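Local coordinates for alpha-1,3-glucanase (Bacillus circulans, PDB 5ZRU), which probably binds and hydrolyses alpha-1,3-linked glucan, this chain being the catalytic unit of a longer, GH 87-type enzyme, at residues Ala329-Ile334 / Asn384-Pro389; Ser344-Asn349 / Ser368-Asn373. All blocks are in the same frame, centred on the assembly; numbering follows the deposited sequence.

Contact 1: residues Ala329-Ile334 / Asn384-Pro389; sequences AHTPAI and NVNGAP
N386 has the largest share of this contact, laid against H330 and T331, with A333 next. Its CB meets the carbonyl O of H330 at 3.5 Å, and its side chain crosses that of T331 at about a right angle, CG of N386, anti to its own carbonyl carbon (chi1 -61°), coming to 3.8 Å from OG1 of T331. A water sits on each polar atom of the N386 amide. One water, 2.8 Å from N386 ND2, lies 2.7 Å from H330 O. A second gives a proton to N386 OD1 at 2.6 Å and also reaches the hydroxyl of T331. The backbone of N386 serves too: its O accepts A333 N at 3.0 Å, a bent bond whose donor sits 36° above the carbonyl plane. The same O takes a CA-H...O contact from P332 (CA to O, 3.3 Å), which follows a cis peptide bond. A333 turns its methyl inward onto A388, CB to CB 3.7 Å, the apolar centre of an otherwise hydrated contact; a third water joins A333 O to G387 O. N386 and G387 are both left-handed in overlapping type II and type I' beta turns, which bring N386 O round to A333. The two loops follow strands 323-325 and 378-381 of the parallel beta-helix, and strand 354-357 runs between those strands. Q358, just past it, bonds V385 O, while D327 holds I334 N and Y443 holds A388 O at this surface rim of the fold.

Contact 2: residues Ser344-Asn349 / Ser368-Asn373; sequences SRIRNN and SSIRNN
R347 and R371 stack on adjacent strands, 345-347 and 369-371, which run parallel in exact register as neighbouring coils of a parallel beta-helix. Backbone bonds alternate between the strands, among them I346 N to S369 O at 2.8 Å and N348 N to R371 O at 2.9 Å. On one face the charged groups gather. The guanidinium planes are 20° apart with centres 3.8 Å apart, R371 NH1 lying over the centre of the R347 group, whose edge grips S369 OG side-on through NE (2.9 Å) and NH2. E139 receives NH1 of both arginines, and E172 and E402 also pair with R371, which would offset the like charges. On the other face I346 and I370 lie side by side, CD1 to CD1 3.8 Å; CD1 of I370 is folded back toward I346 (chi2 -64°). Past the strands come asparagines. N372 ND2 bonds N348 OD1 at 2.8 Å, their amides steeply inclined, whereas N349 and N373 lie side by side, their amides nearly coplanar and hydrogen-bonded, as in the asparagine rows of beta-helix turns. N373 ND2 donates to I346 O, and N373 OD1 accepts N349 N (3.0 Å) and N349 ND2 (2.9 Å) from opposite faces of its plane.

In the fold
Both contacts lie in the D2 part of the catalytic unit, the pectate-lyase-like parallel beta-helix, with centres 28 Å apart and nearest atoms about 20 Å apart. Along the chain contact 2 is nested inside the loop closed by contact 1: 329-334, 344-349, 368-373, 384-389. Contact 2 joins successive coils strand to strand near the middle of the chain, where strand 132-144, in the D1 range, comes against the helix. Contact 1 is peripheral, joining loops that leave strands 323-325 and 378-381 of another parallel set. One stretch of coils is therefore tied both in its buried wall, beside D1, and at its loop-bearing surface.

Contact 1: residues Ala329-Ile334 / Asn384-Pro389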
ATOM      1  N   ALA A 329      23.998   6.746   4.211  1.00 14.89           N
ATOM      2  CA  ALA A 329      25.211   6.445   4.955  1.00 17.20           C
ATOM      3  C   ALA A 329      26.496   6.793   4.216  1.00 18.96           C
ATOM      4  O   ALA A 329      27.572   6.697   4.814  1.00 20.42           O
ATOM      5  CB  ALA A 329      25.237   4.958   5.339  1.00 16.01           C
ATOM      6  N   HIS A 330      26.422   7.205   2.954  1.00 15.77           N
ATOM      7  CA  HIS A 330      27.603   7.467   2.148  1.00 19.28           C
ATOM      8  C   HIS A 330      27.573   8.884   1.591  1.00 21.93           C
ATOM      9  O   HIS A 330      26.506   9.435   1.296  1.00 18.27           O
ATOM     10  CB  HIS A 330      27.721   6.456   0.993  1.00 17.36           C
ATOM     11  CG  HIS A 330      27.774   5.031   1.448  1.00 18.58           C
ATOM     12  ND1 HIS A 330      26.642   4.288   1.713  1.00 15.71           N
ATOM     13  CD2 HIS A 330      28.826   4.222   1.720  1.00 20.40           C
ATOM     14  CE1 HIS A 330      26.995   3.078   2.107  1.00 21.69           C
ATOM     15  NE2 HIS A 330      28.313   3.011   2.122  1.00 20.11           N
ATOM     16  N   THR A 331      28.761   9.472   1.449  1.00 17.80           N
ATOM     17  CA  THR A 331      28.916  10.778   0.818  1.00 20.42           C
ATOM     18  C   THR A 331      30.016  10.661  -0.227  1.00 20.93           C
ATOM     19  O   THR A 331      31.179  10.382   0.132  1.00 23.88           O
ATOM     20  CB  THR A 331      29.246  11.873   1.831  1.00 25.94           C
ATOM     21  OG1 THR A 331      28.221  11.922   2.828  1.00 25.53           O
ATOM     22  CG2 THR A 331      29.327  13.225   1.132  1.00 24.15           C
ATOM     23  N   PRO A 332      29.709  10.828  -1.522  1.00 20.63           N
ATOM     24  CA  PRO A 332      28.349  11.061  -2.031  1.00 21.66           C
ATOM     25  C   PRO A 332      27.492   9.799  -1.939  1.00 19.58           C
ATOM     26  O   PRO A 332      28.045   8.706  -1.823  1.00 18.34           O
ATOM     27  CB  PRO A 332      28.579  11.468  -3.485  1.00 21.70           C
ATOM     28  CG  PRO A 332      29.865  10.810  -3.851  1.00 25.41           C
ATOM     29  CD  PRO A 332      30.710  10.811  -2.604  1.00 23.78           C
ATOM     30  N   ALA A 333      26.171   9.960  -1.963  1.00 20.60           N
ATOM     31  CA  ALA A 333      25.274   8.835  -1.740  1.00 17.65           C
ATOM     32  C   ALA A 333      25.404   7.804  -2.853  1.00 18.45           C
ATOM     33  O   ALA A 333      25.608   8.145  -4.021  1.00 20.56           O
ATOM     34  CB  ALA A 333      23.828   9.326  -1.645  1.00 17.78           C
ATOM     35  N   ILE A 334      25.304   6.528  -2.482  1.00 16.97           N
ATOM     36  CA  ILE A 334      25.220   5.471  -3.486  1.00 15.24           C
ATOM     37  C   ILE A 334      23.744   5.233  -3.760  1.00 14.58           C
ATOM     38  O   ILE A 334      22.887   5.730  -3.019  1.00 14.27           O
ATOM     39  CB  ILE A 334      25.941   4.187  -3.038  1.00 15.71           C
ATOM     40  CG1 ILE A 334      25.391   3.676  -1.710  1.00 15.24           C
ATOM     41  CG2 ILE A 334      27.452   4.430  -2.951  1.00 20.09           C
ATOM     42  CD1 ILE A 334      25.971   2.325  -1.308  1.00 14.31           C
ATOM     43  N   ASN A 384      17.969  14.556  -2.393  1.00 14.59           N
ATOM     44  CA  ASN A 384      19.375  14.743  -2.752  1.00 14.20           C
ATOM     45  C   ASN A 384      20.266  14.878  -1.518  1.00 18.94           C
ATOM     46  O   ASN A 384      21.276  15.594  -1.551  1.00 17.08           O
ATOM     47  CB  ASN A 384      19.557  15.959  -3.670  1.00 17.11           C
ATOM     48  CG  ASN A 384      19.301  17.289  -2.964  1.00 22.14           C
ATOM     49  OD1 ASN A 384      18.618  17.354  -1.950  1.00 20.07           O
ATOM     50  ND2 ASN A 384      19.862  18.361  -3.513  1.00 28.49           N
ATOM     51  N   VAL A 385      19.920  14.180  -0.434  1.00 17.84           N
ATOM     52  CA  VAL A 385      20.742  14.217   0.768  1.00 19.19           C
ATOM     53  C   VAL A 385      22.098  13.602   0.466  1.00 16.92           C
ATOM     54  O   VAL A 385      22.204  12.580  -0.226  1.00 15.77           O
ATOM     55  CB  VAL A 385      20.046  13.483   1.927  1.00 21.61           C
ATOM     56  CG1 VAL A 385      20.868  13.597   3.206  1.00 20.48           C
ATOM     57  CG2 VAL A 385      18.619  14.009   2.129  1.00 19.73           C
ATOM     58  N   ASN A 386      23.155  14.246   0.961  1.00 19.19           N
ATOM     59  CA  ASN A 386      24.522  13.754   0.787  1.00 18.74           C
ATOM     60  C   ASN A 386      24.915  13.652  -0.682  1.00 16.68           C
ATOM     61  O   ASN A 386      25.760  12.836  -1.049  1.00 17.28           O
ATOM     62  CB  ASN A 386      24.719  12.403   1.484  1.00 16.94           C
ATOM     63  CG  ASN A 386      24.496  12.487   2.973  1.00 23.35           C
ATOM     64  OD1 ASN A 386      24.770  13.514   3.593  1.00 24.73           O
ATOM     65  ND2 ASN A 386      23.985  11.410   3.560  1.00 23.69           N
ATOM     66  N   GLY A 387      24.322  14.476  -1.543  1.00 15.19           N
ATOM     67  CA  GLY A 387      24.731  14.477  -2.932  1.00 15.24           C
ATOM     68  C   GLY A 387      24.183  13.344  -3.769  1.00 16.57           C
ATOM     69  O   GLY A 387      24.795  12.980  -4.778  1.00 18.99           O
ATOM     70  N   ALA A 388      23.057  12.764  -3.380  1.00 16.18           N
ATOM     71  CA  ALA A 388      22.436  11.743  -4.209  1.00 15.49           C
ATOM     72  C   ALA A 388      22.070  12.336  -5.567  1.00 13.91           C
ATOM     73  O   ALA A 388      21.648  13.497  -5.641  1.00 15.83           O
ATOM     74  CB  ALA A 388      21.184  11.188  -3.527  1.00 12.95           C
ATOM     75  N   PRO A 389      22.209  11.577  -6.652  1.00 13.66           N
ATOM     76  CA  PRO A 389      21.770  12.066  -7.961  1.00 14.16           C
ATOM     77  C   PRO A 389      20.256  12.030  -8.064  1.00 12.52           C
ATOM     78  O   PRO A 389      19.565  11.418  -7.249  1.00 13.50           O
ATOM     79  CB  PRO A 389      22.407  11.068  -8.927  1.00 17.50           C
ATOM     80  CG  PRO A 389      22.338   9.782  -8.159  1.00 14.68           C
ATOM     81  CD  PRO A 389      22.678  10.182  -6.732  1.00 13.83           C
TER
HETATM   82  O   HOH W   1      23.884   9.255   1.794  1.00 18.88           O
HETATM   83  O   HOH W   2      27.078  14.516   3.127  1.00 39.00           O
HETATM   84  O   HOH W   3      25.877  10.373  -5.549  1.00 22.72           O

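Contact 2: residues Ser344-Asn349 / Ser368-Asn373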
ATOM      1  N   SER A 344       4.230  -9.116  -4.798  1.00  8.71           N
ATOM      2  CA  SER A 344       4.273  -8.938  -3.355  1.00  6.63           C
ATOM      3  C   SER A 344       3.007  -8.265  -2.839  1.00  9.52           C
ATOM      4  O   SER A 344       2.201  -7.713  -3.590  1.00  9.83           O
ATOM      5  CB  SER A 344       5.507  -8.128  -2.946  1.00  8.92           C
ATOM      6  OG  SER A 344       6.689  -8.819  -3.321  1.00  8.47           O
ATOM      7  N   ARG A 345       2.842  -8.337  -1.523  1.00  8.24           N
ATOM      8  CA  ARG A 345       1.679  -7.805  -0.820  1.00  7.90           C
ATOM      9  C   ARG A 345       2.211  -6.852   0.237  1.00  8.26           C
ATOM     10  O   ARG A 345       2.875  -7.275   1.188  1.00  9.89           O
ATOM     11  CB  ARG A 345       0.849  -8.933  -0.211  1.00  9.67           C
ATOM     12  CG  ARG A 345       0.405  -9.953  -1.275  1.00  9.95           C
ATOM     13  CD  ARG A 345      -0.284 -11.190  -0.669  1.00 10.05           C
ATOM     14  NE  ARG A 345      -0.313 -12.293  -1.640  1.00  9.12           N
ATOM     15  CZ  ARG A 345      -1.156 -13.323  -1.581  1.00 12.57           C
ATOM     16  NH1 ARG A 345      -2.042 -13.391  -0.603  1.00  9.84           N
ATOM     17  NH2 ARG A 345      -1.127 -14.280  -2.510  1.00  8.98           N
ATOM     18  N   ILE A 346       1.968  -5.566   0.045  1.00  7.40           N
ATOM     19  CA  ILE A 346       2.581  -4.531   0.863  1.00  6.23           C
ATOM     20  C   ILE A 346       1.414  -3.732   1.417  1.00  8.86           C
ATOM     21  O   ILE A 346       0.796  -2.942   0.694  1.00  8.63           O
ATOM     22  CB  ILE A 346       3.549  -3.661   0.054  1.00  6.93           C
ATOM     23  CG1 ILE A 346       4.609  -4.548  -0.619  1.00  8.01           C
ATOM     24  CG2 ILE A 346       4.194  -2.600   0.956  1.00  8.12           C
ATOM     25  CD1 ILE A 346       5.345  -3.884  -1.811  1.00  7.60           C
ATOM     26  N   ARG A 347       1.059  -3.982   2.677  1.00  7.58           N
ATOM     27  CA  ARG A 347      -0.260  -3.587   3.161  1.00  6.14           C
ATOM     28  C   ARG A 347      -0.195  -3.092   4.593  1.00  7.75           C
ATOM     29  O   ARG A 347       0.684  -3.484   5.362  1.00  7.19           O
ATOM     30  CB  ARG A 347      -1.259  -4.753   3.091  1.00  6.94           C
ATOM     31  CG  ARG A 347      -1.388  -5.405   1.705  1.00  7.64           C
ATOM     32  CD  ARG A 347      -2.472  -6.488   1.742  1.00  8.62           C
ATOM     33  NE  ARG A 347      -2.683  -7.129   0.440  1.00  7.96           N
ATOM     34  CZ  ARG A 347      -3.191  -8.347   0.298  1.00 11.40           C
ATOM     35  NH1 ARG A 347      -3.531  -9.041   1.387  1.00  8.80           N
ATOM     36  NH2 ARG A 347      -3.359  -8.881  -0.921  1.00  8.37           N
ATOM     37  N   ASN A 348      -1.138  -2.218   4.947  1.00  7.52           N
ATOM     38  CA  ASN A 348      -1.356  -1.847   6.349  1.00  7.62           C
ATOM     39  C   ASN A 348      -0.097  -1.278   6.995  1.00  7.41           C
ATOM     40  O   ASN A 348       0.190  -1.540   8.164  1.00  7.69           O
ATOM     41  CB  ASN A 348      -1.864  -3.051   7.149  1.00  7.86           C
ATOM     42  CG  ASN A 348      -2.980  -3.764   6.459  1.00 12.24           C
ATOM     43  OD1 ASN A 348      -4.000  -3.160   6.122  1.00 11.52           O
ATOM     44  ND2 ASN A 348      -2.798  -5.065   6.224  1.00  9.38           N
ATOM     45  N   ASN A 349       0.664  -0.491   6.244  1.00  7.40           N
ATOM     46  CA  ASN A 349       1.792   0.221   6.818  1.00  7.74           C
ATOM     47  C   ASN A 349       1.367   1.639   7.198  1.00 10.26           C
ATOM     48  O   ASN A 349       0.392   2.189   6.663  1.00  8.75           O
ATOM     49  CB  ASN A 349       2.972   0.244   5.844  1.00  9.48           C
ATOM     50  CG  ASN A 349       3.409  -1.152   5.439  1.00 10.14           C
ATOM     51  OD1 ASN A 349       4.058  -1.861   6.218  1.00 10.28           O
ATOM     52  ND2 ASN A 349       3.040  -1.568   4.215  1.00  6.56           N
ATOM     53  N   SER A 368       1.890  -6.243  -7.892  1.00  6.59           N
ATOM     54  CA  SER A 368       1.848  -6.268  -6.439  1.00  7.51           C
ATOM     55  C   SER A 368       0.545  -5.669  -5.926  1.00  8.89           C
ATOM     56  O   SER A 368      -0.113  -4.871  -6.596  1.00  8.96           O
ATOM     57  CB  SER A 368       3.045  -5.520  -5.844  1.00  6.86           C
ATOM     58  OG  SER A 368       4.262  -6.199  -6.145  1.00  7.54           O
ATOM     59  N   SER A 369       0.182  -6.093  -4.720  1.00  8.15           N
ATOM     60  CA  SER A 369      -0.996  -5.608  -4.016  1.00  7.98           C
ATOM     61  C   SER A 369      -0.519  -4.580  -3.003  1.00  8.06           C
ATOM     62  O   SER A 369       0.244  -4.921  -2.094  1.00  9.74           O
ATOM     63  CB  SER A 369      -1.723  -6.767  -3.326  1.00  8.23           C
ATOM     64  OG  SER A 369      -2.659  -6.298  -2.356  1.00  9.26           O
ATOM     65  N   ILE A 370      -0.929  -3.321  -3.187  1.00  8.42           N
ATOM     66  CA  ILE A 370      -0.489  -2.197  -2.360  1.00  7.47           C
ATOM     67  C   ILE A 370      -1.743  -1.683  -1.664  1.00  8.14           C
ATOM     68  O   ILE A 370      -2.552  -1.004  -2.296  1.00  9.22           O
ATOM     69  CB  ILE A 370       0.166  -1.092  -3.199  1.00  6.30           C
ATOM     70  CG1 ILE A 370       1.179  -1.696  -4.194  1.00  6.94           C
ATOM     71  CG2 ILE A 370       0.794  -0.011  -2.288  1.00  8.42           C
ATOM     72  CD1 ILE A 370       2.359  -2.393  -3.535  1.00  8.00           C
ATOM     73  N   ARG A 371      -1.935  -2.000  -0.379  1.00  6.81           N
ATOM     74  CA  ARG A 371      -3.260  -1.814   0.207  1.00  8.13           C
ATOM     75  C   ARG A 371      -3.200  -1.180   1.589  1.00  7.67           C
ATOM     76  O   ARG A 371      -2.413  -1.607   2.435  1.00  8.38           O
ATOM     77  CB  ARG A 371      -4.013  -3.157   0.292  1.00  7.58           C
ATOM     78  CG  ARG A 371      -5.460  -3.010   0.753  1.00  9.56           C
ATOM     79  CD  ARG A 371      -6.158  -4.372   0.889  1.00 11.80           C
ATOM     80  NE  ARG A 371      -6.281  -5.069  -0.382  1.00 15.24           N
ATOM     81  CZ  ARG A 371      -6.393  -6.392  -0.516  1.00 11.87           C
ATOM     82  NH1 ARG A 371      -6.366  -7.193   0.546  1.00 10.92           N
ATOM     83  NH2 ARG A 371      -6.500  -6.915  -1.726  1.00 10.95           N
ATOM     84  N   ASN A 372      -4.038  -0.162   1.813  1.00  6.70           N
ATOM     85  CA  ASN A 372      -4.339   0.332   3.164  1.00  7.30           C
ATOM     86  C   ASN A 372      -3.114   0.953   3.834  1.00  8.75           C
ATOM     87  O   ASN A 372      -2.892   0.776   5.032  1.00  7.07           O
ATOM     88  CB  ASN A 372      -4.925  -0.785   4.041  1.00  7.55           C
ATOM     89  CG  ASN A 372      -5.739  -0.251   5.213  1.00  6.83           C
ATOM     90  OD1 ASN A 372      -6.557   0.658   5.060  1.00  9.15           O
ATOM     91  ND2 ASN A 372      -5.535  -0.837   6.387  1.00  8.90           N
ATOM     92  N   ASN A 373      -2.332   1.708   3.069  1.00  9.06           N
ATOM     93  CA  ASN A 373      -1.137   2.358   3.593  1.00  7.46           C
ATOM     94  C   ASN A 373      -1.406   3.823   3.938  1.00  7.46           C
ATOM     95  O   ASN A 373      -2.327   4.455   3.411  1.00  8.91           O
ATOM     96  CB  ASN A 373       0.013   2.237   2.583  1.00  6.84           C
ATOM     97  CG  ASN A 373       0.446   0.796   2.384  1.00  8.24           C
ATOM     98  OD1 ASN A 373       0.949   0.168   3.308  1.00  7.53           O
ATOM     99  ND2 ASN A 373       0.240   0.257   1.177  1.00  6.16           N
TER